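Local atomic coordinates of esterase (Uncultured bacterium, PDB entry 5EGN), a protein that degrades N-acyl homoserine lactones, bacterial quorum-sensing signals, and probably hydrolyses carboxylic esters as a member of the alpha/beta-hydrolase superfamily. Residues Tyr36-Pro41 against Phe243-Arg248; Leu114-Gly119 against Ser250-Leu255; Asn136-Ala141 against Ala167-Pro172. The protein carries 2 engineered substitutions. One frame throughout, in Å; residues are numbered along the deposited sequence.

Contact 1: Tyr36-Pro41 against Phe243-Arg248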
loop_
_atom_site.group_PDB
_atom_site.type_symbol
_atom_site.label_atom_id
_atom_site.label_comp_id
_atom_site.label_asym_id
_atom_site.label_seq_id
_atom_site.Cartn_x
_atom_site.Cartn_y
_atom_site.Cartn_z
ATOM N N TYR A 36 0.253 0.193 4.633
ATOM C CA TYR A 36 -1.114 0.417 4.157
ATOM C C TYR A 36 -2.157 0.243 5.256
ATOM O O TYR A 36 -3.095 1.030 5.359
ATOM C CB TYR A 36 -1.444 -0.520 2.979
ATOM C CG TYR A 36 -2.859 -0.345 2.459
ATOM C CD1 TYR A 36 -3.225 0.802 1.767
ATOM C CD2 TYR A 36 -3.834 -1.310 2.687
ATOM C CE1 TYR A 36 -4.516 0.981 1.308
ATOM C CE2 TYR A 36 -5.132 -1.137 2.229
ATOM C CZ TYR A 36 -5.463 0.009 1.541
ATOM O OH TYR A 36 -6.745 0.190 1.084
ATOM N N PHE A 37 -1.987 -0.777 6.086
ATOM C CA PHE A 37 -2.977 -1.051 7.119
ATOM C C PHE A 37 -2.801 -0.179 8.360
ATOM O O PHE A 37 -3.672 -0.156 9.228
ATOM C CB PHE A 37 -2.939 -2.523 7.523
ATOM C CG PHE A 37 -3.339 -3.466 6.428
ATOM C CD1 PHE A 37 -4.658 -3.556 6.014
ATOM C CD2 PHE A 37 -2.393 -4.268 5.816
ATOM C CE1 PHE A 37 -5.023 -4.430 5.003
ATOM C CE2 PHE A 37 -2.751 -5.142 4.808
ATOM C CZ PHE A 37 -4.067 -5.224 4.401
ATOM N N GLN A 38 -1.683 0.535 8.443
ATOM C CA GLN A 38 -1.436 1.428 9.570
ATOM C C GLN A 38 -1.743 2.874 9.205
ATOM O O GLN A 38 -2.329 3.616 9.992
ATOM C CB GLN A 38 0.015 1.316 10.046
ATOM C CG GLN A 38 0.331 0.052 10.827
ATOM C CD GLN A 38 0.435 -1.175 9.944
ATOM O OE1 GLN A 38 1.087 -1.150 8.902
ATOM N NE2 GLN A 38 -0.211 -2.258 10.361
ATOM N N THR A 39 -1.345 3.250 7.993
ATOM C CA THR A 39 -1.366 4.635 7.533
ATOM C C THR A 39 -2.694 5.359 7.748
ATOM O O THR A 39 -2.726 6.455 8.304
ATOM C CB THR A 39 -1.017 4.710 6.035
ATOM O OG1 THR A 39 0.300 4.188 5.825
ATOM C CG2 THR A 39 -1.072 6.147 5.541
ATOM N N PHE A 40 -3.786 4.739 7.320
ATOM C CA PHE A 40 -5.077 5.420 7.292
ATOM C C PHE A 40 -5.902 5.308 8.583
ATOM O O PHE A 40 -6.574 6.272 8.953
ATOM C CB PHE A 40 -5.885 4.919 6.092
ATOM C CG PHE A 40 -5.189 5.132 4.778
ATOM C CD1 PHE A 40 -5.249 6.360 4.142
ATOM C CD2 PHE A 40 -4.455 4.114 4.192
ATOM C CE1 PHE A 40 -4.600 6.567 2.939
ATOM C CE2 PHE A 40 -3.803 4.315 2.990
ATOM C CZ PHE A 40 -3.875 5.543 2.362
ATOM N N PRO A 41 -5.879 4.146 9.266
ATOM C CA PRO A 41 -6.530 4.155 10.581
ATOM C C PRO A 41 -5.894 5.153 11.548
ATOM O O PRO A 41 -6.607 5.807 12.309
ATOM C CB PRO A 41 -6.339 2.719 11.072
ATOM C CG PRO A 41 -6.299 1.918 9.827
ATOM C CD PRO A 41 -5.565 2.771 8.830
ATOM N N PHE A 243 7.657 -8.979 9.848
ATOM C CA PHE A 243 6.660 -7.996 9.442
ATOM C C PHE A 243 5.367 -8.086 10.246
ATOM O O PHE A 243 4.329 -8.483 9.722
ATOM C CB PHE A 243 6.360 -8.150 7.951
ATOM C CG PHE A 243 7.590 -8.303 7.103
ATOM C CD1 PHE A 243 8.332 -7.196 6.726
ATOM C CD2 PHE A 243 8.008 -9.557 6.686
ATOM C CE1 PHE A 243 9.465 -7.336 5.946
ATOM C CE2 PHE A 243 9.138 -9.703 5.907
ATOM C CZ PHE A 243 9.869 -8.592 5.538
ATOM N N TYR A 244 5.438 -7.697 11.515
ATOM C CA TYR A 244 4.279 -7.695 12.403
ATOM C C TYR A 244 3.133 -6.850 11.843
ATOM O O TYR A 244 1.963 -7.192 12.011
ATOM C CB TYR A 244 4.683 -7.180 13.788
ATOM C CG TYR A 244 3.661 -7.410 14.881
ATOM C CD1 TYR A 244 2.663 -8.367 14.745
ATOM C CD2 TYR A 244 3.695 -6.665 16.054
ATOM C CE1 TYR A 244 1.730 -8.574 15.744
ATOM C CE2 TYR A 244 2.768 -6.866 17.056
ATOM C CZ TYR A 244 1.789 -7.820 16.898
ATOM O OH TYR A 244 0.864 -8.022 17.897
ATOM N N GLN A 245 3.473 -5.756 11.168
ATOM C CA GLN A 245 2.458 -4.839 10.659
ATOM C C GLN A 245 1.679 -5.444 9.492
ATOM O O GLN A 245 0.608 -4.958 9.135
ATOM C CB GLN A 245 3.091 -3.509 10.233
ATOM C CG GLN A 245 3.800 -3.535 8.889
ATOM C CD GLN A 245 5.250 -3.962 8.996
ATOM O OE1 GLN A 245 5.559 -5.019 9.540
ATOM N NE2 GLN A 245 6.149 -3.132 8.480
ATOM N N LEU A 246 2.218 -6.510 8.906
ATOM C CA LEU A 246 1.541 -7.200 7.812
ATOM C C LEU A 246 1.012 -8.569 8.235
ATOM O O LEU A 246 -0.043 -9.004 7.771
ATOM C CB LEU A 246 2.479 -7.361 6.614
ATOM C CG LEU A 246 2.623 -6.156 5.685
ATOM C CD1 LEU A 246 3.491 -6.515 4.489
ATOM C CD2 LEU A 246 1.257 -5.667 5.233
ATOM N N GLU A 247 1.748 -9.246 9.110
ATOM C CA GLU A 247 1.378 -10.589 9.546
ATOM C C GLU A 247 0.149 -10.566 10.453
ATOM O O GLU A 247 -0.765 -11.377 10.292
ATOM C CB GLU A 247 2.558 -11.261 10.253
ATOM C CG GLU A 247 3.741 -11.533 9.326
ATOM C CD GLU A 247 4.872 -12.269 10.017
ATOM O OE1 GLU A 247 5.994 -11.720 10.066
ATOM O OE2 GLU A 247 4.644 -13.399 10.497
ATOM N N ARG A 248 0.133 -9.646 11.411
ATOM C CA ARG A 248 -1.035 -9.445 12.267
ATOM C C ARG A 248 -1.303 -7.952 12.440
ATOM O O ARG A 248 -1.090 -7.404 13.521
ATOM C CB ARG A 248 -0.838 -10.110 13.634
ATOM C CG ARG A 248 -0.466 -11.584 13.569
ATOM C CD ARG A 248 -0.520 -12.242 14.939
ATOM N NE ARG A 248 -1.888 -12.351 15.436
ATOM C CZ ARG A 248 -2.725 -13.331 15.108
ATOM N NH1 ARG A 248 -2.335 -14.289 14.278
ATOM N NH2 ARG A 248 -3.953 -13.351 15.607
#

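Contact 2: Leu114-Gly119 against Ser250-Leu255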
loop_
_atom_site.group_PDB
_atom_site.type_symbol
_atom_site.label_atom_id
_atom_site.label_comp_id
_atom_site.label_asym_id
_atom_site.label_seq_id
_atom_site.Cartn_x
_atom_site.Cartn_y
_atom_site.Cartn_z
ATOM N N LEU A 114 8.718 3.408 18.262
ATOM C CA LEU A 114 8.344 2.003 18.183
ATOM C C LEU A 114 9.315 1.320 17.229
ATOM O O LEU A 114 9.237 1.497 16.015
ATOM C CB LEU A 114 6.894 1.821 17.717
ATOM C CG LEU A 114 6.269 0.440 17.981
ATOM C CD1 LEU A 114 4.753 0.525 18.039
ATOM C CD2 LEU A 114 6.689 -0.596 16.945
ATOM N N ILE A 115 10.239 0.547 17.791
ATOM C CA ILE A 115 11.219 -0.184 17.000
ATOM C C ILE A 115 10.711 -1.588 16.693
ATOM O O ILE A 115 10.576 -2.413 17.597
ATOM C CB ILE A 115 12.571 -0.281 17.728
ATOM C CG1 ILE A 115 12.979 1.084 18.272
ATOM C CG2 ILE A 115 13.646 -0.800 16.790
ATOM C CD1 ILE A 115 13.381 2.054 17.192
ATOM N N LEU A 116 10.423 -1.857 15.423
ATOM C CA LEU A 116 9.926 -3.170 15.026
ATOM C C LEU A 116 10.973 -3.986 14.281
ATOM O O LEU A 116 11.403 -3.610 13.191
ATOM C CB LEU A 116 8.679 -3.038 14.150
ATOM C CG LEU A 116 8.109 -4.387 13.703
ATOM C CD1 LEU A 116 7.396 -5.070 14.857
ATOM C CD2 LEU A 116 7.186 -4.234 12.506
ATOM N N SER A 117 11.367 -5.105 14.884
ATOM C CA SER A 117 12.267 -6.074 14.261
ATOM C C SER A 117 13.549 -5.440 13.730
ATOM O O SER A 117 13.820 -5.485 12.532
ATOM C CB SER A 117 11.547 -6.807 13.127
ATOM O OG SER A 117 10.357 -7.421 13.590
ATOM N N SER A 118 14.339 -4.855 14.622
ATOM C CA SER A 118 15.582 -4.211 14.215
ATOM C C SER A 118 16.748 -4.634 15.100
ATOM O O SER A 118 16.612 -5.514 15.950
ATOM C CB SER A 118 15.430 -2.690 14.243
ATOM O OG SER A 118 16.517 -2.059 13.591
ATOM N N GLY A 119 17.896 -3.997 14.891
ATOM C CA GLY A 119 19.101 -4.312 15.634
ATOM C C GLY A 119 20.246 -3.398 15.241
ATOM O O GLY A 119 20.063 -2.464 14.459
ATOM N N SER A 250 -3.882 -5.703 12.721
ATOM C CA SER A 250 -4.741 -5.107 13.744
ATOM C C SER A 250 -4.097 -5.126 15.130
ATOM O O SER A 250 -4.224 -4.169 15.896
ATOM C CB SER A 250 -6.093 -5.820 13.788
ATOM O OG SER A 250 -6.896 -5.462 12.677
ATOM N N GLU A 251 -3.405 -6.214 15.450
ATOM C CA GLU A 251 -2.727 -6.328 16.737
ATOM C C GLU A 251 -1.565 -5.344 16.844
ATOM O O GLU A 251 -1.357 -4.729 17.896
ATOM C CB GLU A 251 -2.240 -7.760 16.958
ATOM C CG GLU A 251 -3.370 -8.756 17.148
ATOM C CD GLU A 251 -2.872 -10.147 17.469
ATOM O OE1 GLU A 251 -1.809 -10.263 18.114
ATOM O OE2 GLU A 251 -3.542 -11.125 17.075
ATOM N N PHE A 252 -0.813 -5.193 15.756
ATOM C CA PHE A 252 0.226 -4.171 15.698
ATOM C C PHE A 252 -0.396 -2.794 15.899
ATOM O O PHE A 252 0.178 -1.938 16.570
ATOM C CB PHE A 252 0.979 -4.219 14.366
ATOM C CG PHE A 252 2.082 -3.200 14.258
ATOM C CD1 PHE A 252 3.356 -3.491 14.714
ATOM C CD2 PHE A 252 1.841 -1.948 13.711
ATOM C CE1 PHE A 252 4.371 -2.559 14.624
ATOM C CE2 PHE A 252 2.852 -1.011 13.621
ATOM C CZ PHE A 252 4.118 -1.318 14.077
ATOM N N ASN A 253 -1.571 -2.593 15.307
ATOM C CA ASN A 253 -2.297 -1.334 15.441
ATOM C C ASN A 253 -2.704 -1.050 16.882
ATOM O O ASN A 253 -2.687 0.097 17.321
ATOM C CB ASN A 253 -3.539 -1.337 14.547
ATOM C CG ASN A 253 -3.212 -1.083 13.088
ATOM O OD1 ASN A 253 -2.059 -1.176 12.673
ATOM N ND2 ASN A 253 -4.231 -0.754 12.304
ATOM N N GLU A 254 -3.070 -2.100 17.611
ATOM C CA GLU A 254 -3.412 -1.964 19.024
ATOM C C GLU A 254 -2.176 -1.653 19.859
ATOM O O GLU A 254 -2.224 -0.841 20.783
ATOM C CB GLU A 254 -4.083 -3.236 19.538
ATOM C CG GLU A 254 -5.407 -3.544 18.869
ATOM C CD GLU A 254 -5.930 -4.914 19.239
ATOM O OE1 GLU A 254 -5.761 -5.317 20.409
ATOM O OE2 GLU A 254 -6.501 -5.592 18.358
ATOM N N LEU A 255 -1.071 -2.312 19.526
ATOM C CA LEU A 255 0.190 -2.094 20.221
ATOM C C LEU A 255 0.672 -0.657 20.039
ATOM O O LEU A 255 1.141 -0.024 20.986
ATOM C CB LEU A 255 1.247 -3.078 19.721
ATOM C CG LEU A 255 2.518 -3.231 20.554
ATOM C CD1 LEU A 255 2.181 -3.650 21.974
ATOM C CD2 LEU A 255 3.435 -4.249 19.905
#

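Contact 3: Asn136-Ala141 against Ala167-Pro172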
loop_
_atom_site.group_PDB
_atom_site.type_symbol
_atom_site.label_atom_id
_atom_site.label_comp_id
_atom_site.label_asym_id
_atom_site.label_seq_id
_atom_site.Cartn_x
_atom_site.Cartn_y
_atom_site.Cartn_z
ATOM N N ASN A 136 27.691 -14.221 -4.269
ATOM C CA ASN A 136 27.658 -15.306 -5.242
ATOM C C ASN A 136 26.349 -15.320 -6.022
ATOM O O ASN A 136 26.344 -15.405 -7.249
ATOM C CB ASN A 136 27.880 -16.645 -4.532
ATOM C CG ASN A 136 27.664 -17.835 -5.443
ATOM O OD1 ASN A 136 26.553 -18.349 -5.559
ATOM N ND2 ASN A 136 28.735 -18.291 -6.083
ATOM N N ASP A 137 25.241 -15.229 -5.298
ATOM C CA ASP A 137 23.921 -15.190 -5.909
ATOM C C ASP A 137 23.023 -14.262 -5.106
ATOM O O ASP A 137 22.472 -14.649 -4.083
ATOM C CB ASP A 137 23.317 -16.593 -5.987
ATOM C CG ASP A 137 22.120 -16.661 -6.916
ATOM O OD1 ASP A 137 21.684 -15.599 -7.415
ATOM O OD2 ASP A 137 21.609 -17.776 -7.143
ATOM N N TYR A 138 22.888 -13.031 -5.580
ATOM C CA TYR A 138 22.156 -11.996 -4.857
ATOM C C TYR A 138 20.696 -12.366 -4.584
ATOM O O TYR A 138 20.270 -12.436 -3.427
ATOM C CB TYR A 138 22.216 -10.680 -5.632
ATOM C CG TYR A 138 21.182 -9.663 -5.204
ATOM C CD1 TYR A 138 21.292 -8.998 -3.991
ATOM C CD2 TYR A 138 20.099 -9.360 -6.021
ATOM C CE1 TYR A 138 20.349 -8.061 -3.601
ATOM C CE2 TYR A 138 19.150 -8.429 -5.638
ATOM C CZ TYR A 138 19.281 -7.783 -4.429
ATOM O OH TYR A 138 18.343 -6.854 -4.050
ATOM N N ILE A 139 19.939 -12.598 -5.651
ATOM C CA ILE A 139 18.507 -12.867 -5.556
ATOM C C ILE A 139 18.219 -14.150 -4.775
ATOM O O ILE A 139 17.291 -14.201 -3.960
ATOM C CB ILE A 139 17.884 -12.955 -6.962
ATOM C CG1 ILE A 139 17.960 -11.591 -7.655
ATOM C CG2 ILE A 139 16.440 -13.426 -6.894
ATOM C CD1 ILE A 139 17.717 -11.638 -9.145
ATOM N N GLY A 140 19.024 -15.180 -5.023
ATOM C CA GLY A 140 18.884 -16.449 -4.332
ATOM C C GLY A 140 19.126 -16.311 -2.840
ATOM O O GLY A 140 18.311 -16.756 -2.026
ATOM N N ALA A 141 20.245 -15.686 -2.485
ATOM C CA ALA A 141 20.574 -15.435 -1.087
ATOM C C ALA A 141 19.489 -14.614 -0.396
ATOM O O ALA A 141 19.101 -14.920 0.734
ATOM C CB ALA A 141 21.917 -14.731 -0.974
ATOM N N ALA A 167 9.125 -9.982 -4.235
ATOM C CA ALA A 167 8.921 -9.132 -5.399
ATOM C C ALA A 167 9.627 -7.788 -5.245
ATOM O O ALA A 167 10.113 -7.221 -6.224
ATOM C CB ALA A 167 7.441 -8.921 -5.637
ATOM N N HIS A 168 9.681 -7.286 -4.014
ATOM C CA HIS A 168 10.255 -5.969 -3.738
ATOM C C HIS A 168 11.694 -5.796 -4.232
ATOM O O HIS A 168 12.026 -4.766 -4.819
ATOM C CB HIS A 168 10.198 -5.674 -2.238
ATOM C CG HIS A 168 8.981 -4.911 -1.815
ATOM N ND1 HIS A 168 8.693 -3.649 -2.289
ATOM C CD2 HIS A 168 7.983 -5.225 -0.956
ATOM C CE1 HIS A 168 7.568 -3.222 -1.743
ATOM N NE2 HIS A 168 7.118 -4.160 -0.931
ATOM N N PHE A 169 12.548 -6.789 -3.998
ATOM C CA PHE A 169 13.954 -6.652 -4.371
ATOM C C PHE A 169 14.240 -7.179 -5.774
ATOM O O PHE A 169 15.360 -7.056 -6.270
ATOM C CB PHE A 169 14.859 -7.360 -3.354
ATOM C CG PHE A 169 14.701 -8.857 -3.318
ATOM C CD1 PHE A 169 15.417 -9.665 -4.187
ATOM C CD2 PHE A 169 13.866 -9.456 -2.393
ATOM C CE1 PHE A 169 15.283 -11.036 -4.152
ATOM C CE2 PHE A 169 13.734 -10.829 -2.351
ATOM C CZ PHE A 169 14.442 -11.619 -3.232
ATOM N N SER A 170 13.231 -7.763 -6.409
ATOM C CA SER A 170 13.387 -8.281 -7.763
ATOM C C SER A 170 12.941 -7.249 -8.791
ATOM O O SER A 170 13.128 -7.436 -9.993
ATOM C CB SER A 170 12.595 -9.578 -7.937
ATOM O OG SER A 170 13.085 -10.592 -7.077
ATOM N N VAL A 171 12.350 -6.160 -8.311
ATOM C CA VAL A 171 11.921 -5.078 -9.187
ATOM C C VAL A 171 12.893 -3.904 -9.100
ATOM O O VAL A 171 12.920 -3.188 -8.098
ATOM C CB VAL A 171 10.497 -4.600 -8.841
ATOM C CG1 VAL A 171 10.101 -3.422 -9.718
ATOM C CG2 VAL A 171 9.504 -5.742 -9.000
ATOM N N PRO A 172 13.702 -3.709 -10.154
ATOM C CA PRO A 172 14.712 -2.645 -10.208
ATOM C C PRO A 172 14.095 -1.259 -10.075
ATOM O O PRO A 172 14.760 -0.325 -9.628
ATOM C CB PRO A 172 15.342 -2.826 -11.594
ATOM C CG PRO A 172 15.056 -4.237 -11.964
ATOM C CD PRO A 172 13.715 -4.537 -11.372
#

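Contact 1: Tyr36-Pro41 against Phe243-Arg248
Gln38 reaches across from the short helix 36-39 and lays its amide against Gln245 on helix 244-247, which lies late in the alpha/beta-hydrolase chain. Its NE2 donates to the backbone O of Gln245 at 3.1 Å; the N-H···O angle is 157°, and the donor lies in the carbonyl plane, on a lone pair. A bend at chi2 (75°) turns the amide so that its other end also has a neighbour, OE1 coming 3.4 Å from CB of Gln245. Glutamine suits this buried place because one NE2 can serve two acceptors: it also bonds Asn253 OD1. The side chain of Gln245 runs across that of Gln38 at about a right angle, their amide planes 69° apart, and turns its own NE2 to Asn92 OD1, within the probable nucleophile elbow (the GxSxG turn). Alongside this polar link, Leu246 sends CD2 to the edge of the Phe37 ring, in the ring plane, 4.0 Å from CD2 of Phe37; ring edge and methyl pack with no polar atom to satisfy. Around the contact, helix 159-168 meets Leu246 through Ile161 and Met165, Leu116 of strand 110-116 touches Gln245, and helix 249-257 brings Pro249 to Phe37 and Phe252 to both glutamines.

Contact 2: Leu114-Gly119 against Ser250-Leu255
Packing of a helix on the central sheet, the basic layering of the alpha/beta-hydrolase fold, is carried here by Phe252 of helix 249-257, which meets Leu114 and Leu116 of strand 110-116. The two leucines are two positions apart in the strand, so both direct their side chains at the helix, while Ile115 between them does not. Phe252 meets them with its ring: CE1 lies 3.8 Å from CD2 of Leu114 and 3.9 Å from CD2 of Leu116. CZ of Phe252 adds a second touch to Leu114 CD2, also at 3.9 Å. Leu114 and Phe252 extend toward each other from the two sides of the contact, whereas Leu116 comes at a slant and offers both methyls to the same CE1. With chi1 at -179°, the Phe252 ring is swung anti to the backbone N and carried outward from the helix, so that ring and leucine together fill the 9.8 Å between CA of Phe252 and CA of Leu116. A long flat side chain therefore suits the helix, and branched leucines, whose methyls gather round the CE1 end of the ring from the strand side, suit the strand. Leu255, nearly one turn along, stands further off. No hydrogen bond crosses, so the join is purely apolar and buried. Strand 110-116 itself is bonded to Phe89 and Gly91 of strand 87-92 and to Leu207 and Val209 of strand 206-211; Val209 also touches both leucines and Leu255, and helix 244-247 fills in beside them with Tyr244 and Gln245.

Contact 3: Asn136-Ala141 against Ala167-Pro172
Ala141 N bonds to Asp137 O at 2.9 Å, closing the first turn of helix 138-146 behind its N-cap residue Asp137, and that turn presents Tyr138 and Ile139 to Phe169. The Tyr138 and Phe169 side chains run antiparallel, each passing alongside the other. The phenol oxygen OH of Tyr138 packs 3.6 Å from CB of Phe169, and the backbone O of Phe169 lies at the edge of the Tyr138 ring, near its plane. The rings touch more loosely, CE2 of Tyr138 standing 4.2 Å from CD1 of Phe169. These residues belong to the mostly helical insertion between strands 110-116 and 206-211, the place where many alpha/beta hydrolases carry a cap, which these helices probably form. Ile139 meets the far part of the Phe169 ring: its CG2 is 3.8 Å from CE1, and its carbonyl O is the same distance from CE1 of Phe169. Phe169 directs its CB at the helix, and chi1 of 66° places CG between the backbone N and the carbonyl carbon. A large ring suits this place, because it reaches both residues and also stacks on Phe142. Ser170, at the margin, keeps its OG bonded to Lys166 O. Beyond Tyr138, Lys177 makes a cation-pi contact with its ring and Phe180 meets it at about 55°.

From the N terminus, the chain passes helix 36-39, which opens contact 1, and strand 110-116, which opens contact 2. It then leaves the sheet for the inserted helices, where contact 3 closes a short loop with only 25 residues between its segments. After strands 206-211 and 233-237, helix 244-247 closes contact 1 and helix 249-257 closes contact 2. Contacts 1 and 2 therefore cross, and contact 3 nests inside both. The crossing pair has centres 9 Å apart and also touches directly, Asn253 ND2 bonding Phe37 O. Contact 3 is about 24 Å from contact 1, centre to centre, yet His168 bonds Tyr36 of the second subunit, joining the two regions across the dimer.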